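Local coordinates for protein latency-associated nuclear antigen (Murid herpesvirus 4, PDB 4BLG) that probably binds DNA through its self-associating C-terminal domain, one part of a longer herpesvirus latency antigen, at residues Arg25-Glu30 against Lys97-Val102; Thr35-Ala40 against Phe125-Pro130; Ser45-Thr50 against His111-Gly116; Thr66-Leu71 against Val82-Leu87. All blocks are in the same frame, centred on the assembly; numbering follows the deposited sequence.

Contact 1: Arg25-Glu30 against Lys97-Val102. With PO4 (phosphate ion), chain D.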
# COMPACT_ATOMS: atom_id res chain seq x y z
N ARG A 25 -21.62 -11.30 0.49
CA ARG A 25 -21.56 -10.18 1.43
C ARG A 25 -20.35 -9.29 1.14
O ARG A 25 -20.48 -8.07 1.03
CB ARG A 25 -21.52 -10.67 2.88
CG ARG A 25 -22.85 -11.27 3.36
CD ARG A 25 -22.72 -11.99 4.71
NE ARG A 25 -21.63 -12.96 4.72
CZ ARG A 25 -21.22 -13.62 5.80
NH1 ARG A 25 -21.80 -13.43 6.98
NH2 ARG A 25 -20.21 -14.48 5.71
N LEU A 26 -19.18 -9.90 1.00
CA LEU A 26 -17.96 -9.15 0.74
C LEU A 26 -18.07 -8.30 -0.53
O LEU A 26 -17.64 -7.15 -0.54
CB LEU A 26 -16.77 -10.10 0.65
CG LEU A 26 -15.39 -9.43 0.53
CD1 LEU A 26 -15.13 -8.50 1.71
CD2 LEU A 26 -14.29 -10.47 0.41
N PHE A 27 -18.65 -8.86 -1.59
CA PHE A 27 -18.68 -8.17 -2.88
C PHE A 27 -20.02 -7.58 -3.26
O PHE A 27 -20.21 -7.12 -4.38
CB PHE A 27 -18.19 -9.09 -3.99
CG PHE A 27 -16.71 -9.27 -4.00
CD1 PHE A 27 -15.91 -8.35 -4.65
CD2 PHE A 27 -16.12 -10.33 -3.34
CE1 PHE A 27 -14.54 -8.50 -4.65
CE2 PHE A 27 -14.75 -10.48 -3.34
CZ PHE A 27 -13.96 -9.57 -4.00
N ASP A 28 -20.96 -7.59 -2.32
CA ASP A 28 -22.23 -6.90 -2.51
C ASP A 28 -21.96 -5.47 -2.96
O ASP A 28 -21.29 -4.72 -2.25
CB ASP A 28 -23.01 -6.87 -1.19
CG ASP A 28 -24.48 -6.60 -1.39
OD1 ASP A 28 -24.82 -6.01 -2.44
OD2 ASP A 28 -25.29 -6.97 -0.51
N PRO A 29 -22.50 -5.08 -4.13
CA PRO A 29 -22.27 -3.71 -4.61
C PRO A 29 -23.15 -2.69 -3.89
O PRO A 29 -22.95 -1.48 -4.06
CB PRO A 29 -22.65 -3.78 -6.10
CG PRO A 29 -23.12 -5.20 -6.35
CD PRO A 29 -23.39 -5.82 -5.02
N GLU A 30 -24.10 -3.17 -3.10
CA GLU A 30 -24.91 -2.30 -2.25
C GLU A 30 -24.68 -2.67 -0.79
O GLU A 30 -24.00 -3.65 -0.48
CB GLU A 30 -26.40 -2.40 -2.62
CG GLU A 30 -26.69 -1.93 -4.04
CD GLU A 30 -26.71 -0.41 -4.17
OE1 GLU A 30 -26.52 0.28 -3.14
OE2 GLU A 30 -26.91 0.10 -5.30
N LYS A 97 -8.57 -12.37 4.94
CA LYS A 97 -8.26 -13.78 4.74
C LYS A 97 -9.20 -14.29 3.63
O LYS A 97 -8.76 -14.95 2.68
CB LYS A 97 -8.46 -14.57 6.05
NZ LYS A 97 -8.06 -19.10 8.49
N LYS A 98 -10.48 -13.95 3.77
CA LYS A 98 -11.53 -14.37 2.81
C LYS A 98 -11.24 -13.83 1.40
O LYS A 98 -11.31 -14.55 0.42
CB LYS A 98 -12.93 -13.89 3.24
CG LYS A 98 -14.10 -14.67 2.59
CD LYS A 98 -15.43 -13.91 2.75
CE LYS A 98 -16.01 -14.11 4.16
NZ LYS A 98 -16.80 -12.95 4.65
N LEU A 99 -10.93 -12.54 1.33
CA LEU A 99 -10.72 -11.85 0.06
C LEU A 99 -9.56 -12.49 -0.67
O LEU A 99 -9.61 -12.71 -1.87
CB LEU A 99 -10.40 -10.38 0.31
CG LEU A 99 -10.04 -9.62 -0.97
CD1 LEU A 99 -11.20 -9.70 -1.95
CD2 LEU A 99 -9.68 -8.18 -0.69
N LYS A 100 -8.49 -12.76 0.07
CA LYS A 100 -7.30 -13.34 -0.51
C LYS A 100 -7.61 -14.72 -1.06
O LYS A 100 -7.18 -15.07 -2.16
CB LYS A 100 -6.18 -13.42 0.53
CG LYS A 100 -4.85 -13.83 -0.04
CD LYS A 100 -3.84 -14.09 1.04
CE LYS A 100 -2.54 -14.61 0.46
NZ LYS A 100 -2.03 -15.78 1.22
N ARG A 101 -8.34 -15.51 -0.29
CA ARG A 101 -8.69 -16.87 -0.67
C ARG A 101 -9.46 -16.91 -1.99
O ARG A 101 -9.16 -17.72 -2.87
CB ARG A 101 -9.54 -17.53 0.41
CG ARG A 101 -9.88 -19.00 0.13
CD ARG A 101 -10.54 -19.61 1.36
NE ARG A 101 -9.53 -19.61 2.41
CZ ARG A 101 -9.64 -19.01 3.59
NH1 ARG A 101 -10.75 -18.39 3.97
NH2 ARG A 101 -8.63 -19.05 4.43
N VAL A 102 -10.46 -16.05 -2.09
CA VAL A 102 -11.34 -16.04 -3.25
C VAL A 102 -10.60 -15.59 -4.50
O VAL A 102 -10.61 -16.27 -5.54
CB VAL A 102 -12.55 -15.12 -3.01
CG1 VAL A 102 -13.29 -14.85 -4.31
CG2 VAL A 102 -13.47 -15.73 -1.97
P PO4 D . -19.44 -13.83 2.05
O1 PO4 D . -19.17 -15.21 1.51
O2 PO4 D . -18.63 -12.81 1.29
O3 PO4 D . -20.89 -13.45 1.90
O4 PO4 D . -19.06 -13.80 3.50
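Leu-26 reaches from the short helix 24-27 to the flank of helix 93-110, where its CD2 lies 3.8 Å from CA of Leu-99 and almost as near to CB, the two side chains crossing at about a right angle. Phe-27 meets the same leucine with the far end of its ring, CZ coming within 3.4 Å of Leu-99 CD1. A branched leucine and a flat ring suit this buried side, which Leu-19 and Val-63 help to close. Here one helix turn packs on the long helix of the alpha/beta DNA-binding domain, Leu-99 lying between that turn and strand 84-90. The outer side differs sharply. Arg-25 NH2 and Lys-98 NZ stand 3.9 Å apart, like charges drawn together by a phosphate ion, probably from the crystallisation liquor. Its O4 accepts from Arg-25 NH2 at 2.6 Å and from Lys-98 NZ at 2.7 Å, while Gln-95 also bonds the lysine. The bend at chi3 (-51°) turns Arg-25 NE back toward the ion, where it bonds O3 at 3.0 Å. Backbone N-H groups complete the grip: Arg-25 N reaches O3 at 2.7 Å and Leu-26 N O2 at 3.0 Å, so the helix start probably adds to the pull.

Contact 2: Thr35-Ala40 against Phe125-Pro130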
# COMPACT_ATOMS: atom_id res chain seq x y z
N THR A 35 -16.98 0.88 9.09
CA THR A 35 -16.64 2.16 9.68
C THR A 35 -15.16 2.44 9.52
O THR A 35 -14.77 3.57 9.25
CB THR A 35 -17.01 2.19 11.16
OG1 THR A 35 -18.41 1.94 11.29
CG2 THR A 35 -16.66 3.54 11.78
N HIS A 36 -14.35 1.39 9.66
CA HIS A 36 -12.90 1.50 9.50
C HIS A 36 -12.35 0.31 8.73
O HIS A 36 -12.89 -0.79 8.80
CB HIS A 36 -12.20 1.58 10.86
CG HIS A 36 -12.60 2.76 11.69
ND1 HIS A 36 -12.64 4.05 11.18
CD2 HIS A 36 -12.97 2.86 12.98
CE1 HIS A 36 -13.02 4.88 12.13
NE2 HIS A 36 -13.23 4.19 13.23
N PHE A 37 -11.28 0.55 7.98
CA PHE A 37 -10.60 -0.49 7.22
C PHE A 37 -9.27 -0.79 7.89
O PHE A 37 -8.28 -0.09 7.67
CB PHE A 37 -10.36 -0.01 5.79
CG PHE A 37 -11.62 0.18 5.00
CD1 PHE A 37 -12.33 1.37 5.10
CD2 PHE A 37 -12.09 -0.82 4.17
CE1 PHE A 37 -13.50 1.55 4.38
CE2 PHE A 37 -13.25 -0.65 3.44
CZ PHE A 37 -13.96 0.54 3.54
N LYS A 38 -9.23 -1.84 8.71
CA LYS A 38 -8.03 -2.19 9.46
C LYS A 38 -7.07 -3.06 8.65
O LYS A 38 -5.89 -3.19 9.00
CB LYS A 38 -8.39 -2.89 10.77
CG LYS A 38 -9.19 -2.03 11.73
CD LYS A 38 -9.45 -2.74 13.06
CE LYS A 38 -9.92 -1.76 14.13
NZ LYS A 38 -9.75 -2.29 15.51
N SER A 39 -7.56 -3.67 7.58
CA SER A 39 -6.74 -4.59 6.80
C SER A 39 -6.83 -4.37 5.30
O SER A 39 -7.66 -3.60 4.80
CB SER A 39 -7.11 -6.03 7.10
OG SER A 39 -7.15 -6.27 8.49
N ALA A 40 -5.96 -5.06 4.58
CA ALA A 40 -5.98 -5.02 3.14
C ALA A 40 -5.28 -6.26 2.61
O ALA A 40 -4.63 -6.99 3.35
CB ALA A 40 -5.30 -3.77 2.62
N PHE A 125 -6.39 1.94 8.26
CA PHE A 125 -5.87 2.72 7.15
C PHE A 125 -6.53 4.09 7.11
O PHE A 125 -7.67 4.24 7.55
CB PHE A 125 -6.06 1.97 5.84
CG PHE A 125 -5.10 0.83 5.66
CD1 PHE A 125 -3.81 1.06 5.23
CD2 PHE A 125 -5.49 -0.47 5.91
CE1 PHE A 125 -2.92 0.02 5.06
CE2 PHE A 125 -4.61 -1.51 5.74
CZ PHE A 125 -3.32 -1.27 5.32
N PRO A 126 -5.80 5.10 6.60
CA PRO A 126 -6.25 6.49 6.65
C PRO A 126 -7.30 6.82 5.59
O PRO A 126 -7.12 7.73 4.80
CB PRO A 126 -4.96 7.26 6.37
CG PRO A 126 -4.18 6.35 5.47
CD PRO A 126 -4.50 4.96 5.92
N LEU A 127 -8.40 6.06 5.59
CA LEU A 127 -9.56 6.40 4.78
C LEU A 127 -10.60 7.07 5.68
O LEU A 127 -10.74 6.72 6.85
CB LEU A 127 -10.14 5.15 4.13
CG LEU A 127 -9.14 4.34 3.31
CD1 LEU A 127 -9.44 2.86 3.42
CD2 LEU A 127 -9.17 4.79 1.86
N PRO A 128 -11.34 8.04 5.13
CA PRO A 128 -12.35 8.80 5.89
C PRO A 128 -13.43 7.93 6.53
O PRO A 128 -13.55 6.74 6.25
CB PRO A 128 -12.97 9.71 4.83
CG PRO A 128 -12.55 9.15 3.52
CD PRO A 128 -11.22 8.53 3.75
N GLU A 129 -14.22 8.57 7.38
CA GLU A 129 -15.26 7.90 8.14
C GLU A 129 -16.60 8.56 7.82
O GLU A 129 -16.68 9.78 7.70
CB GLU A 129 -14.96 8.04 9.64
CG GLU A 129 -14.21 9.31 9.99
CD GLU A 129 -14.09 9.51 11.49
OE1 GLU A 129 -13.85 8.52 12.21
OE2 GLU A 129 -14.24 10.66 11.95
N PRO A 130 -17.66 7.76 7.65
CA PRO A 130 -18.99 8.32 7.40
C PRO A 130 -19.75 8.63 8.69
O PRO A 130 -20.56 9.57 8.71
CB PRO A 130 -19.69 7.21 6.61
CG PRO A 130 -19.06 5.93 7.15
CD PRO A 130 -17.60 6.31 7.39
O HOH W 1 -10.28 3.16 7.85
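The carbonyl oxygen of Phe-37 accepts a nearly straight bond from Phe-125 N, 2.8 Å long with 174° at the hydrogen, and Phe-125 CD2 comes within 3.3 Å of the same oxygen. A water accepts from Phe-37 N and donates to Phe-125 O, so the roughly antiparallel segments are joined once directly and once through solvent. Ser-39 C lies at the edge of the Phe-125 ring, 3.6 Å from CE2. Ala-40 CB comes up obliquely, 3.9 Å from Phe-125 CE2; the small alanine leaves room for so large a ring. Phe-37 and Leu-127 cross at about a right angle, their CD1 atoms 3.7 Å apart. Between Phe-125 and Leu-127, Pro-126 is the centre of an inverse gamma turn. Toward the exposed end, poorly ordered Glu-129 runs beside His-36 in nearly the same plane, OE1 at the ring edge 3.7 Å from CE1, while Thr-35 CG2 sits over one imidazole face. Segment 125-130, which follows strand 115-122, thus lies along the start of strand 39-45; Phe-89 of strand 84-90 touches Phe-37 and Leu-127 and pairs edge-to-face with Phe-125, and Met-42 of the second subunit packs against Phe-125.

Contact 3: Ser45-Thr50 against His111-Gly116. With PO4 (phosphate ion), chain C.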
# COMPACT_ATOMS: atom_id res chain seq x y z
N SER A 45 2.21 -8.37 -9.01
CA SER A 45 2.49 -9.11 -10.22
C SER A 45 3.36 -8.27 -11.13
O SER A 45 3.30 -7.05 -11.09
CB SER A 45 1.18 -9.45 -10.92
OG SER A 45 1.40 -9.77 -12.27
N THR A 46 4.16 -8.92 -11.97
CA THR A 46 5.00 -8.21 -12.93
C THR A 46 4.21 -7.83 -14.18
O THR A 46 4.74 -7.18 -15.09
CB THR A 46 6.21 -9.05 -13.37
OG1 THR A 46 5.76 -10.26 -13.98
CG2 THR A 46 7.11 -9.38 -12.18
N HIS A 47 2.95 -8.26 -14.23
CA HIS A 47 2.08 -7.97 -15.36
C HIS A 47 1.06 -6.88 -15.00
O HIS A 47 0.08 -7.13 -14.30
CB HIS A 47 1.34 -9.24 -15.77
CG HIS A 47 2.24 -10.33 -16.25
ND1 HIS A 47 1.82 -11.63 -16.41
CD2 HIS A 47 3.55 -10.30 -16.62
CE1 HIS A 47 2.83 -12.36 -16.85
NE2 HIS A 47 3.89 -11.58 -16.99
N PRO A 48 1.28 -5.65 -15.49
CA PRO A 48 0.40 -4.55 -15.06
C PRO A 48 -1.03 -4.66 -15.62
O PRO A 48 -1.97 -4.13 -15.04
CB PRO A 48 1.11 -3.31 -15.61
CG PRO A 48 1.93 -3.80 -16.77
CD PRO A 48 2.32 -5.21 -16.44
N TYR A 49 -1.18 -5.35 -16.75
CA TYR A 49 -2.48 -5.45 -17.41
C TYR A 49 -3.45 -6.29 -16.58
O TYR A 49 -4.62 -5.97 -16.40
CB TYR A 49 -2.32 -6.00 -18.83
CG TYR A 49 -1.41 -7.23 -18.97
CD1 TYR A 49 -0.04 -7.08 -19.11
CD2 TYR A 49 -1.94 -8.51 -18.98
CE1 TYR A 49 0.79 -8.18 -19.24
CE2 TYR A 49 -1.11 -9.62 -19.11
CZ TYR A 49 0.25 -9.45 -19.25
OH TYR A 49 1.08 -10.54 -19.37
N THR A 50 -2.91 -7.37 -16.03
CA THR A 50 -3.64 -8.22 -15.12
C THR A 50 -4.09 -7.45 -13.88
O THR A 50 -5.25 -7.54 -13.47
CB THR A 50 -2.75 -9.39 -14.74
OG1 THR A 50 -2.40 -10.09 -15.94
CG2 THR A 50 -3.44 -10.33 -13.75
N HIS A 111 -4.66 -16.54 -13.71
CA HIS A 111 -3.64 -15.49 -13.59
C HIS A 111 -2.55 -15.90 -12.62
O HIS A 111 -2.44 -15.34 -11.53
CB HIS A 111 -4.27 -14.19 -13.07
CG HIS A 111 -5.32 -13.63 -13.97
ND1 HIS A 111 -5.04 -13.11 -15.22
CD2 HIS A 111 -6.65 -13.49 -13.79
CE1 HIS A 111 -6.16 -12.68 -15.77
NE2 HIS A 111 -7.15 -12.90 -14.93
N SER A 112 -1.75 -16.88 -13.03
CA SER A 112 -0.74 -17.46 -12.16
C SER A 112 0.35 -16.47 -11.75
O SER A 112 1.12 -16.75 -10.83
CB SER A 112 -0.10 -18.65 -12.87
OG SER A 112 0.36 -18.27 -14.15
N SER A 113 0.43 -15.33 -12.43
CA SER A 113 1.42 -14.31 -12.07
C SER A 113 1.07 -13.55 -10.79
O SER A 113 1.90 -12.83 -10.24
CB SER A 113 1.56 -13.29 -13.20
OG SER A 113 0.62 -12.23 -13.03
N VAL A 114 -0.17 -13.68 -10.33
CA VAL A 114 -0.65 -12.83 -9.25
C VAL A 114 -0.36 -13.42 -7.87
O VAL A 114 -0.60 -14.60 -7.63
CB VAL A 114 -2.16 -12.55 -9.39
CG1 VAL A 114 -2.70 -11.84 -8.17
CG2 VAL A 114 -2.44 -11.73 -10.64
N GLU A 115 0.16 -12.58 -6.97
CA GLU A 115 0.38 -12.96 -5.58
C GLU A 115 -0.47 -12.08 -4.67
O GLU A 115 -0.84 -10.97 -5.04
CB GLU A 115 1.85 -12.83 -5.20
CG GLU A 115 2.77 -13.85 -5.86
CD GLU A 115 4.22 -13.72 -5.40
OE1 GLU A 115 4.53 -12.82 -4.58
OE2 GLU A 115 5.06 -14.52 -5.86
N GLY A 116 -0.76 -12.59 -3.48
CA GLY A 116 -1.56 -11.88 -2.51
C GLY A 116 -0.88 -11.90 -1.15
O GLY A 116 -0.33 -12.93 -0.76
P PO4 C . -1.16 -13.58 -15.71
O1 PO4 C . -0.11 -14.23 -16.57
O2 PO4 C . -0.90 -12.10 -15.70
O3 PO4 C . -2.52 -13.84 -16.31
O4 PO4 C . -1.08 -14.09 -14.29
O HOH W 2 4.40 -11.95 -11.12
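His-47 and Ser-113 meet beside a bound phosphate ion, the serine CB approaching the imidazole obliquely, 3.6 Å from ND1. On one face of the His-47 ring, toward its rim, lies Tyr-49 OH; at the edge is the phosphate, whose O2 accepts from ND1 at 2.9 Å. The His-111 ring also turns its edge to the ion, ND1 bonding O3 at 2.8 Å, while Thr-50 CG2 comes up obliquely, 3.5 Å from that same ND1. Threonine suits this place because its two branches do different work. Its OG1, beside the backbone N (chi1 -59°), donates to phosphate O2, and its methyl wedges between His-111 and Val-114, 3.6 Å from Val-114 CG2. Ser-113 lies within the type I turn from His-111 to Val-114, and its OG shares a 2.7 Å hydrogen bond with Ser-45 OG. Ser-45 OG also accepts from His-47 N at 2.9 Å, an ST turn leading into helix 48-57, with His-47 at its N-cap position. A water further joins the two segments, accepting from Thr-46 N and donating to Ser-113 O. The end of strand 39-45 and the start of helix 48-57 are thereby tied to the turn between helix 93-110 and strand 115-122. Both ND1 atoms donate. His-111 NE2 also has a weak bond with Lys-53 NZ, which would fit a neutral ring; the anion might favour a charged His-47. The ion probably came from the crystallisation liquor, yet the groups converging on it make a small anion-binding pocket, compatible with, but no proof of, contact with a nucleic acid phosphate.

Contact 4: Thr66-Leu71 against Val82-Leu87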
# COMPACT_ATOMS: atom_id res chain seq x y z
N THR A 66 -7.09 0.41 -4.61
CA THR A 66 -6.33 1.50 -5.18
C THR A 66 -6.10 1.24 -6.66
O THR A 66 -6.28 0.11 -7.13
CB THR A 66 -4.94 1.56 -4.54
OG1 THR A 66 -4.24 0.35 -4.85
CG2 THR A 66 -5.06 1.70 -3.05
N PRO A 67 -5.70 2.28 -7.40
CA PRO A 67 -5.19 2.02 -8.75
C PRO A 67 -3.92 1.20 -8.67
O PRO A 67 -3.40 0.96 -7.57
CB PRO A 67 -4.91 3.42 -9.30
CG PRO A 67 -5.02 4.36 -8.15
CD PRO A 67 -5.87 3.71 -7.12
N VAL A 68 -3.45 0.74 -9.83
CA VAL A 68 -2.22 -0.02 -9.89
C VAL A 68 -1.04 0.94 -9.75
O VAL A 68 -1.02 1.98 -10.41
CB VAL A 68 -2.10 -0.78 -11.22
CG1 VAL A 68 -0.81 -1.57 -11.28
CG2 VAL A 68 -3.31 -1.70 -11.44
N SER A 69 -0.09 0.61 -8.88
CA SER A 69 1.18 1.34 -8.81
C SER A 69 2.37 0.36 -8.91
O SER A 69 2.20 -0.80 -9.30
CB SER A 69 1.27 2.17 -7.54
OG SER A 69 2.37 3.06 -7.59
N CYS A 70 3.57 0.84 -8.58
CA CYS A 70 4.79 0.03 -8.69
C CYS A 70 5.45 -0.11 -7.33
O CYS A 70 5.44 0.82 -6.53
CB CYS A 70 5.80 0.70 -9.63
SG CYS A 70 5.18 1.13 -11.25
N LEU A 71 6.05 -1.27 -7.08
CA LEU A 71 6.90 -1.42 -5.91
C LEU A 71 8.30 -0.90 -6.24
O LEU A 71 8.74 -0.95 -7.39
CB LEU A 71 6.97 -2.88 -5.47
CG LEU A 71 5.66 -3.47 -4.98
CD1 LEU A 71 5.82 -4.96 -4.70
CD2 LEU A 71 5.16 -2.75 -3.74
N VAL A 82 10.08 -4.64 -13.01
CA VAL A 82 9.30 -3.97 -12.00
C VAL A 82 8.18 -4.91 -11.56
O VAL A 82 7.70 -5.74 -12.32
CB VAL A 82 8.75 -2.61 -12.47
CG1 VAL A 82 7.89 -2.76 -13.71
CG2 VAL A 82 7.96 -1.95 -11.35
N THR A 83 7.83 -4.79 -10.29
CA THR A 83 6.70 -5.53 -9.75
C THR A 83 5.62 -4.51 -9.43
O THR A 83 5.86 -3.55 -8.69
CB THR A 83 7.11 -6.30 -8.50
OG1 THR A 83 8.09 -7.28 -8.87
CG2 THR A 83 5.91 -7.00 -7.87
N TYR A 84 4.46 -4.68 -10.04
CA TYR A 84 3.32 -3.81 -9.79
C TYR A 84 2.47 -4.34 -8.64
O TYR A 84 2.60 -5.50 -8.26
CB TYR A 84 2.49 -3.66 -11.05
CG TYR A 84 3.28 -3.18 -12.24
CD1 TYR A 84 3.95 -4.07 -13.07
CD2 TYR A 84 3.38 -1.83 -12.54
CE1 TYR A 84 4.67 -3.64 -14.16
CE2 TYR A 84 4.10 -1.39 -13.63
CZ TYR A 84 4.75 -2.29 -14.43
OH TYR A 84 5.46 -1.84 -15.52
N TYR A 85 1.63 -3.48 -8.08
CA TYR A 85 0.78 -3.88 -6.96
C TYR A 85 -0.46 -3.02 -6.89
O TYR A 85 -0.53 -1.98 -7.50
CB TYR A 85 1.53 -3.76 -5.63
CG TYR A 85 1.52 -2.35 -5.05
CD1 TYR A 85 2.51 -1.43 -5.40
CD2 TYR A 85 0.53 -1.94 -4.17
CE1 TYR A 85 2.50 -0.14 -4.87
CE2 TYR A 85 0.52 -0.66 -3.64
CZ TYR A 85 1.50 0.24 -4.00
OH TYR A 85 1.49 1.51 -3.47
N LEU A 86 -1.43 -3.48 -6.12
CA LEU A 86 -2.53 -2.64 -5.69
C LEU A 86 -2.94 -3.13 -4.32
O LEU A 86 -2.59 -4.23 -3.92
CB LEU A 86 -3.70 -2.67 -6.67
CG LEU A 86 -4.43 -4.00 -6.93
CD1 LEU A 86 -5.26 -4.44 -5.74
CD2 LEU A 86 -5.32 -3.85 -8.14
N LEU A 87 -3.68 -2.29 -3.61
CA LEU A 87 -4.17 -2.60 -2.28
C LEU A 87 -5.68 -2.67 -2.32
O LEU A 87 -6.32 -1.81 -2.91
CB LEU A 87 -3.74 -1.51 -1.30
CG LEU A 87 -2.26 -1.46 -0.95
CD1 LEU A 87 -1.98 -0.25 -0.07
CD2 LEU A 87 -1.86 -2.74 -0.24
O HOH W 3 2.38 3.67 -4.91
O HOH W 4 9.50 -3.36 -8.51
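An antiparallel strand pair at one border of the sheet joins Ser-69 to Tyr-85 and Cys-70 to Tyr-84. Ser-69 and Tyr-85 are a hydrogen-bonded pair: Ser-69 N gives to Tyr-85 O and Tyr-85 N to Ser-69 O, both at 3.0 Å. Leu-71 N continues the pairing to Thr-83 O at 2.8 Å, and a water links Leu-71 O with Thr-83 N. At the other end, where the strand is irregular, Thr-66 N still donates to Leu-87 O, but OG1 takes the acceptor role. Placed between the backbone N and carbonyl carbon (chi1 63°), Thr-66 OG1 accepts from Leu-87 N at 3.0 Å and donates to Pro-67 O. On one face Cys-70 SG sits obliquely beside the Tyr-84 ring, 3.6 Å from CE2, a sulfur-aromatic contact. On the other, Leu-71 CD2 presses 3.4 Å from Tyr-85 CD1, while Tyr-85 OH and Ser-69 OG, hydroxyls that can each give or accept, share a water. Helix 48-57 packs on Val-68 and Tyr-84, and strand 39-45 flanks 84-90 across from 64-70. The opposite face meets the second subunit, whose Tyr-85 hydroxyl is hydrogen-bonded to that of Tyr-85 here.

Contact 1 lies in the helical layer, contacts 2 and 4 on the sheet, and contact 3 where helix ends meet strand ends. Contact 1 is mainly buried, with a charged rim; contact 3, on the opposite side of the chain's centre, is polar and partly buried. Each holds a phosphate, one through basic side chains and a helix start, the other through histidines and hydroxyls. Helix 93-110 leads from contact 1 to the turn of contact 3. Contact 4 is true strand pairing; contact 2, in a loop whose last two residues are poorly ordered, has a single direct backbone bond and otherwise packs side chains. Both touch the second subunit. Contacts 3 and 4 adjoin, Ser-45 probably bonding Tyr-84.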